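Local coordinates for conserved protein (Methanosarcina mazei, PDB 2NR4) that binds flavin mononucleotide as a two-chain flavoprotein, although its precise biochemical role is unknown, at residues G25-E28 with G29-I33. Residues are numbered along the deposited sequence; the frame is centred on the assembly and turned at random.
Sequences GIRE and GISEI
The hydroxyl of S31 reaches back across the bend at the start of its strand and takes the backbone N-H of R27, with R27 N to S31 OG at 3.1 Å and a nearly straight N-H...O angle of 165°. What puts it there is the first torsion: OG stands anti to the carbonyl carbon of S31, chi1 -65°, on a CB that already faces the preceding loop. Two waters finish the grip. One lies 2.5 Å from R27 O, a short bond whose proton assignment is less certain; the other donates to E28 O at 3.0 Å. Each lies 2.7 Å from S31 OG, so this buried hydroxyl links R27 N directly, and R27 O and E28 O through water. Without the hydroxyl, as with an alanine here, R27 N would probably lose its acceptor and both waters a partner, freeing the bend to shift. The aliphatic start of R27 lies alongside the same oxygen, CB to S31 OG 3.9 Å, before the chain bends at chi2 and chi3; its NE forms a salt bridge with E152 OE1 and its NH1 a hydrogen bond to L153 O, both of the second subunit. E28 leaves roughly at right angles to R27, extended beyond CG, and OE2 accepts a hydrogen bond from D198 N of that subunit. At G29 a CB would be jammed against E28 O, which calls for glycine. E32 touches the bound FMN. Strand 29-37 belongs to the closed antiparallel barrel, G29, S31 and I33 bonding through their backbones to strand 43-51, while I26 packs over I49 and M51 of that strand and S78 of strand 75-79.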
# COMPACT_ATOMS: atom_id res chain seq x y z
N GLY A 25 -8.38 -4.37 8.94
CA GLY A 25 -7.08 -3.87 8.52
C GLY A 25 -5.96 -4.15 9.49
O GLY A 25 -4.86 -3.67 9.27
N ILE A 26 -6.20 -4.95 10.53
CA ILE A 26 -5.14 -5.34 11.46
C ILE A 26 -4.61 -6.72 11.06
O ILE A 26 -5.17 -7.74 11.47
CB ILE A 26 -5.59 -5.32 12.95
CG1 ILE A 26 -6.39 -4.04 13.25
CG2 ILE A 26 -4.39 -5.50 13.93
CD1 ILE A 26 -5.65 -2.78 12.93
N ARG A 27 -3.53 -6.71 10.28
CA ARG A 27 -3.03 -7.90 9.58
C ARG A 27 -1.70 -8.31 10.13
O ARG A 27 -1.06 -7.57 10.90
CB ARG A 27 -2.80 -7.60 8.10
CG ARG A 27 -3.80 -6.73 7.41
CD ARG A 27 -4.87 -7.52 6.83
NE ARG A 27 -4.33 -8.49 5.88
CZ ARG A 27 -4.28 -8.32 4.56
NH1 ARG A 27 -4.73 -7.19 4.01
NH2 ARG A 27 -3.78 -9.30 3.79
N GLU A 28 -1.22 -9.48 9.68
CA GLU A 28 0.08 -9.94 10.09
C GLU A 28 1.18 -8.92 9.74
O GLU A 28 1.11 -8.30 8.68
CB GLU A 28 0.36 -11.29 9.42
CG GLU A 28 1.51 -12.03 10.07
CD GLU A 28 2.03 -13.18 9.18
OE1 GLU A 28 1.37 -13.54 8.17
OE2 GLU A 28 3.11 -13.70 9.49
N GLY A 29 2.18 -8.77 10.61
CA GLY A 29 3.28 -7.81 10.39
C GLY A 29 2.91 -6.49 11.04
O GLY A 29 2.17 -6.49 12.03
N ILE A 30 3.39 -5.37 10.50
CA ILE A 30 3.14 -4.07 11.16
C ILE A 30 2.23 -3.31 10.22
O ILE A 30 2.64 -2.98 9.09
CB ILE A 30 4.44 -3.31 11.47
CG1 ILE A 30 5.33 -4.13 12.44
CG2 ILE A 30 4.12 -1.96 12.16
CD1 ILE A 30 6.66 -3.46 12.70
N SER A 31 0.99 -3.08 10.67
CA SER A 31 -0.04 -2.42 9.87
C SER A 31 0.06 -0.93 10.20
O SER A 31 -0.07 -0.55 11.36
CB SER A 31 -1.43 -2.98 10.27
OG SER A 31 -1.58 -4.38 9.96
N GLU A 32 0.29 -0.09 9.20
CA GLU A 32 0.47 1.36 9.42
C GLU A 32 -0.89 2.02 9.36
O GLU A 32 -1.50 2.17 8.26
CB GLU A 32 1.43 1.97 8.39
CG GLU A 32 2.80 1.22 8.27
CD GLU A 32 3.71 1.38 9.48
OE1 GLU A 32 3.38 2.18 10.42
OE2 GLU A 32 4.78 0.70 9.50
N ILE A 33 -1.35 2.44 10.54
CA ILE A 33 -2.68 3.03 10.66
C ILE A 33 -2.56 4.42 11.30
O ILE A 33 -1.49 4.84 11.69
CB ILE A 33 -3.62 2.11 11.45
CG1 ILE A 33 -2.99 1.62 12.78
CG2 ILE A 33 -4.02 0.88 10.54
CD1 ILE A 33 -3.01 2.62 13.92
O HOH W 1 -1.11 -5.52 12.36
O HOH W 2 0.18 -5.50 8.22